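Long-range contacts in alternansucrase (Leuconostoc mesenteroides, PDB 6HVG), which belongs to glycoside hydrolase family 70, large enzymes built around a TIM-type barrel, and also carries repeats of the choline-binding and cell wall-binding kind: residues E832-Y836 against F1052-T1057; R1089-D1093 against D1103-N1107. All blocks are in the same frame, centred on the assembly; numbering follows the deposited sequence.

Contact 1: residues E832-Y836 against F1052-T1057; sequences EGGQY and FQAMPT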
loop_
_atom_site.group_PDB
_atom_site.type_symbol
_atom_site.label_atom_id
_atom_site.label_comp_id
_atom_site.label_asym_id
_atom_site.label_seq_id
_atom_site.Cartn_x
_atom_site.Cartn_y
_atom_site.Cartn_z
ATOM N N GLU A 832 -17.946 -3.635 14.129
ATOM C CA GLU A 832 -17.576 -3.028 12.839
ATOM C C GLU A 832 -18.152 -3.677 11.599
ATOM O O GLU A 832 -18.174 -3.042 10.550
ATOM C CB GLU A 832 -16.062 -2.960 12.698
ATOM C CG GLU A 832 -15.475 -1.727 13.360
ATOM C CD GLU A 832 -14.034 -1.905 13.761
ATOM O OE1 GLU A 832 -13.736 -2.791 14.570
ATOM O OE2 GLU A 832 -13.192 -1.152 13.271
ATOM N N GLY A 833 -18.620 -4.920 11.711
ATOM C CA GLY A 833 -19.237 -5.628 10.595
ATOM C C GLY A 833 -20.733 -5.836 10.765
ATOM O O GLY A 833 -21.332 -5.424 11.752
ATOM N N GLY A 834 -21.335 -6.496 9.782
ATOM C CA GLY A 834 -22.740 -6.791 9.816
ATOM C C GLY A 834 -23.529 -5.513 9.695
ATOM O O GLY A 834 -23.117 -4.571 9.030
ATOM N N GLN A 835 -24.663 -5.485 10.376
ATOM C CA GLN A 835 -25.658 -4.440 10.218
ATOM C C GLN A 835 -25.366 -3.242 11.116
ATOM O O GLN A 835 -24.704 -3.375 12.138
ATOM C CB GLN A 835 -27.025 -5.034 10.539
ATOM C CG GLN A 835 -27.444 -6.079 9.531
ATOM C CD GLN A 835 -27.807 -5.476 8.194
ATOM O OE1 GLN A 835 -27.382 -5.956 7.157
ATOM N NE2 GLN A 835 -28.612 -4.425 8.218
ATOM N N TYR A 836 -25.864 -2.072 10.729
ATOM C CA TYR A 836 -25.564 -0.836 11.459
ATOM C C TYR A 836 -26.192 -0.878 12.826
ATOM O O TYR A 836 -27.395 -1.078 12.946
ATOM C CB TYR A 836 -26.059 0.399 10.698
ATOM C CG TYR A 836 -25.592 1.717 11.291
ATOM C CD1 TYR A 836 -24.248 2.056 11.323
ATOM C CD2 TYR A 836 -26.495 2.623 11.826
ATOM C CE1 TYR A 836 -23.826 3.250 11.860
ATOM C CE2 TYR A 836 -26.075 3.830 12.358
ATOM C CZ TYR A 836 -24.742 4.134 12.375
ATOM O OH TYR A 836 -24.326 5.325 12.917
ATOM N N PHE A 1052 -16.462 -1.551 7.095
ATOM C CA PHE A 1052 -16.698 -2.965 6.964
ATOM C C PHE A 1052 -18.089 -3.430 7.338
ATOM O O PHE A 1052 -18.332 -4.620 7.490
ATOM C CB PHE A 1052 -15.605 -3.674 7.715
ATOM C CG PHE A 1052 -14.240 -3.285 7.222
ATOM C CD1 PHE A 1052 -13.637 -2.138 7.658
ATOM C CD2 PHE A 1052 -13.604 -4.034 6.254
ATOM C CE1 PHE A 1052 -12.406 -1.763 7.166
ATOM C CE2 PHE A 1052 -12.358 -3.690 5.784
ATOM C CZ PHE A 1052 -11.759 -2.547 6.239
ATOM N N GLN A 1053 -19.018 -2.486 7.412
ATOM C CA GLN A 1053 -20.421 -2.806 7.595
ATOM C C GLN A 1053 -20.871 -3.678 6.442
ATOM O O GLN A 1053 -20.414 -3.515 5.327
ATOM C CB GLN A 1053 -21.263 -1.531 7.593
ATOM C CG GLN A 1053 -21.093 -0.646 8.828
ATOM C CD GLN A 1053 -21.790 0.703 8.709
ATOM O OE1 GLN A 1053 -21.255 1.725 9.144
ATOM N NE2 GLN A 1053 -22.992 0.709 8.132
ATOM N N ALA A 1054 -21.769 -4.607 6.714
ATOM C CA ALA A 1054 -22.448 -5.348 5.664
ATOM C C ALA A 1054 -23.462 -4.466 4.929
ATOM O O ALA A 1054 -23.865 -3.412 5.417
ATOM C CB ALA A 1054 -23.154 -6.548 6.264
ATOM N N MET A 1055 -23.855 -4.888 3.733
ATOM C CA MET A 1055 -24.897 -4.192 2.988
ATOM C C MET A 1055 -26.200 -4.399 3.750
ATOM O O MET A 1055 -26.383 -5.447 4.349
ATOM C CB MET A 1055 -25.023 -4.743 1.571
ATOM C CG MET A 1055 -23.794 -4.519 0.701
ATOM S SD MET A 1055 -23.495 -2.797 0.266
ATOM C CE MET A 1055 -24.936 -2.454 -0.769
ATOM N N PRO A 1056 -27.103 -3.399 3.742
ATOM C CA PRO A 1056 -28.396 -3.570 4.394
ATOM C C PRO A 1056 -29.174 -4.785 3.883
ATOM O O PRO A 1056 -29.361 -4.953 2.671
ATOM C CB PRO A 1056 -29.150 -2.284 4.037
ATOM C CG PRO A 1056 -28.116 -1.290 3.711
ATOM C CD PRO A 1056 -26.930 -2.042 3.194
ATOM N N THR A 1057 -29.626 -5.627 4.805
ATOM C CA THR A 1057 -30.455 -6.773 4.443
ATOM C C THR A 1057 -31.845 -6.295 4.026
ATOM O O THR A 1057 -32.501 -6.943 3.221
ATOM C CB THR A 1057 -30.546 -7.814 5.582
ATOM O OG1 THR A 1057 -30.950 -7.167 6.782
ATOM C CG2 THR A 1057 -29.198 -8.497 5.810
#

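Contact 2: residues R1089-D1093 against D1103-N1107; sequences RSSGD and DSFLN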
loop_
_atom_site.group_PDB
_atom_site.type_symbol
_atom_site.label_atom_id
_atom_site.label_comp_id
_atom_site.label_asym_id
_atom_site.label_seq_id
_atom_site.Cartn_x
_atom_site.Cartn_y
_atom_site.Cartn_z
ATOM N N ARG A 1089 -22.480 7.506 -4.444
ATOM C CA ARG A 1089 -22.786 6.168 -4.973
ATOM C C ARG A 1089 -21.523 5.374 -5.294
ATOM O O ARG A 1089 -20.675 5.839 -6.071
ATOM C CB ARG A 1089 -23.636 6.237 -6.240
ATOM C CG ARG A 1089 -23.885 4.853 -6.821
ATOM C CD ARG A 1089 -24.996 4.835 -7.834
ATOM N NE ARG A 1089 -26.166 5.594 -7.399
ATOM C CZ ARG A 1089 -27.009 5.217 -6.439
ATOM N NH1 ARG A 1089 -26.842 4.075 -5.779
ATOM N NH2 ARG A 1089 -28.053 5.973 -6.159
ATOM N N SER A 1090 -21.440 4.167 -4.738
ATOM C CA SER A 1090 -20.270 3.330 -4.929
ATOM C C SER A 1090 -20.095 2.909 -6.386
ATOM O O SER A 1090 -21.077 2.636 -7.097
ATOM C CB SER A 1090 -20.343 2.088 -4.063
ATOM O OG SER A 1090 -19.296 1.181 -4.386
ATOM N N SER A 1091 -18.831 2.862 -6.806
ATOM C CA SER A 1091 -18.457 2.338 -8.115
ATOM C C SER A 1091 -18.492 0.807 -8.117
ATOM O O SER A 1091 -18.472 0.188 -9.183
ATOM C CB SER A 1091 -17.071 2.831 -8.518
ATOM O OG SER A 1091 -16.125 2.522 -7.513
ATOM N N GLY A 1092 -18.540 0.205 -6.934
ATOM C CA GLY A 1092 -18.887 -1.207 -6.806
ATOM C C GLY A 1092 -17.864 -2.183 -7.368
ATOM O O GLY A 1092 -16.660 -2.027 -7.151
ATOM N N ASP A 1093 -18.354 -3.186 -8.095
ATOM C CA ASP A 1093 -17.495 -4.193 -8.719
ATOM C C ASP A 1093 -16.932 -3.758 -10.067
ATOM O O ASP A 1093 -16.109 -4.473 -10.629
ATOM C CB ASP A 1093 -18.265 -5.505 -8.881
ATOM C CG ASP A 1093 -18.508 -6.206 -7.547
ATOM O OD1 ASP A 1093 -17.750 -5.945 -6.594
ATOM O OD2 ASP A 1093 -19.430 -7.035 -7.461
ATOM N N ASP A 1103 -12.446 -0.051 -0.861
ATOM C CA ASP A 1103 -13.446 1.022 -0.863
ATOM C C ASP A 1103 -14.518 0.787 -1.912
ATOM O O ASP A 1103 -15.686 1.073 -1.676
ATOM C CB ASP A 1103 -12.810 2.384 -1.137
ATOM C CG ASP A 1103 -12.036 2.921 0.040
ATOM O OD1 ASP A 1103 -11.952 2.205 1.056
ATOM O OD2 ASP A 1103 -11.492 4.071 -0.086
ATOM N N SER A 1104 -14.111 0.285 -3.072
ATOM C CA SER A 1104 -15.012 0.136 -4.193
ATOM C C SER A 1104 -15.894 -1.071 -3.995
ATOM O O SER A 1104 -17.122 -0.967 -4.081
ATOM C CB SER A 1104 -14.252 0.035 -5.512
ATOM O OG SER A 1104 -15.126 0.227 -6.611
ATOM N N PHE A 1105 -15.304 -2.222 -3.733
ATOM C CA PHE A 1105 -16.117 -3.438 -3.639
ATOM C C PHE A 1105 -16.826 -3.612 -2.294
ATOM O O PHE A 1105 -17.780 -4.387 -2.202
ATOM C CB PHE A 1105 -15.333 -4.699 -4.067
ATOM C CG PHE A 1105 -14.098 -4.998 -3.258
ATOM C CD1 PHE A 1105 -14.207 -5.585 -2.012
ATOM C CD2 PHE A 1105 -12.828 -4.777 -3.781
ATOM C CE1 PHE A 1105 -13.088 -5.882 -1.269
ATOM C CE2 PHE A 1105 -11.694 -5.089 -3.031
ATOM C CZ PHE A 1105 -11.825 -5.632 -1.764
ATOM N N LEU A 1106 -16.400 -2.875 -1.269
ATOM C CA LEU A 1106 -17.174 -2.801 -0.031
ATOM C C LEU A 1106 -18.179 -1.631 0.015
ATOM O O LEU A 1106 -18.808 -1.392 1.031
ATOM C CB LEU A 1106 -16.248 -2.780 1.194
ATOM C CG LEU A 1106 -15.418 -4.053 1.456
ATOM C CD1 LEU A 1106 -14.597 -3.891 2.721
ATOM C CD2 LEU A 1106 -16.328 -5.253 1.583
ATOM N N ASN A 1107 -18.334 -0.913 -1.082
ATOM C CA ASN A 1107 -19.379 0.087 -1.215
ATOM C C ASN A 1107 -19.452 1.113 -0.090
ATOM O O ASN A 1107 -20.533 1.625 0.236
ATOM C CB ASN A 1107 -20.728 -0.606 -1.393
ATOM C CG ASN A 1107 -20.752 -1.538 -2.599
ATOM O OD1 ASN A 1107 -20.119 -1.280 -3.611
ATOM N ND2 ASN A 1107 -21.479 -2.623 -2.484
#

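Contact 1: residues E832-Y836 against F1052-T1057
Two loops meet here, one following barrel strand 821-825 and helix 826-829, the other following the adjacent parallel strand 1045-1047. Phe1052 comes first. Its O receives a CA-H...O contact from Gly833 CA at 3.4 Å, and its ring leads away to helices 757-766 and 779-793. Gln1053 CA lies 4.3 Å from Gly833 CA, a close approach of two backbones. Its side-chain NE2 is 3.7 Å from Tyr836 CD1, at an oblique angle to the ring. The same amide bonds Ser1050 and Thr1063, while Tyr836 OH bonds Gly1048 O.

Ala1054 makes the strongest link. Its N donates to Gly834 O at 2.7 Å, with an angle of 147°. Its CB points toward the other loop and packs 3.4 Å from the same Gly834 O. Gly834 has a phi of 68°, a value that suits a residue without a side chain. Met1055 turns its side chain away. Pro1056 CA sits 3.8 Å from Gln835 OE1. At the end, Thr1057 N gives a weak hydrogen bond to Gln835 OE1 at 3.3 Å, and Thr1057 CG2 touches that oxygen at 3.4 Å.

Both hydrogen bonds use main-chain N donors of 1054-1057. One bond runs main chain to main chain. The weaker one ends on the Gln835 side chain, so the loops are held by one good backbone bond, one weak side-chain bond and close van der Waals contact.

Contact 2: residues R1089-D1093 against D1103-N1107
An ST turn at Ser1090 docks on the C-terminal end of the short helix 1102-1105. Ser1090 OG accepts a hydrogen bond from Gly1092 N at 2.8 Å, which folds residues 1090-1092 into the turn. The Ser1090 side chain points toward the helix end, and its OG lies 3.1 Å from Ser1104 O.

Ser1104 is the central residue on the helix side. Ser1091 OG donates to Ser1104 OG at 2.7 Å. Ser1104 OG in turn donates to Gly1092 O at 2.8 Å. The Ser1104 hydroxyl thus accepts one hydrogen bond from the turn and donates another back to it, so it is tied to the turn twice. Gly1092 also approaches through its CA, which makes a CA-H...O contact with Ser1104 O at 3.3 Å. Its phi of 68° is easily adopted by glycine. Asp1093 adds a van der Waals contact at the exposed margin, where its OD1 lies 3.7 Å from Phe1105 CB.

The helix stops just here. Leu1106 is the first residue to leave helical geometry, and Asn1107 has positive phi. Asn1107 N still bonds back to Ser1104 O at 3.2 Å, and the Asn1107 side chain packs beside Ser1090 and Gly1092.

The neighbours place the contact in the fold. Phe1105 meets Phe777 edge-to-face, and Leu1106 packs on Phe779 and Leu782 of helix 779-793. Just before the turn, Arg1089 on the short strand 1089-1090 forms a salt bridge with Asp1117. Both segments belong to the long connection between barrel strand 1081-1083 and helix 1135-1147.

In the fold
The two contacts follow one another along the chain, with centres 14 Å apart. All their segments lie in connections that follow the neighbouring barrel strands 821-825, 1045-1047 and 1081-1083, the end of a TIM barrel where active sites lie. They touch directly between 1052-1057 and 1103-1107. Phe1052 CD2 packs 3.7 Å from Leu1106 CD1, and Met1055 packs on Asn1107. Lys1131 NZ adds a polar bridge, bonding both Gln1053 O and Leu1106 O. Helix 779-793 also packs against side chains from both contacts. Neither contact supplies a ligand of the calcium ion, which is held by Glu575, Asp581, Asn625 and Asp1159.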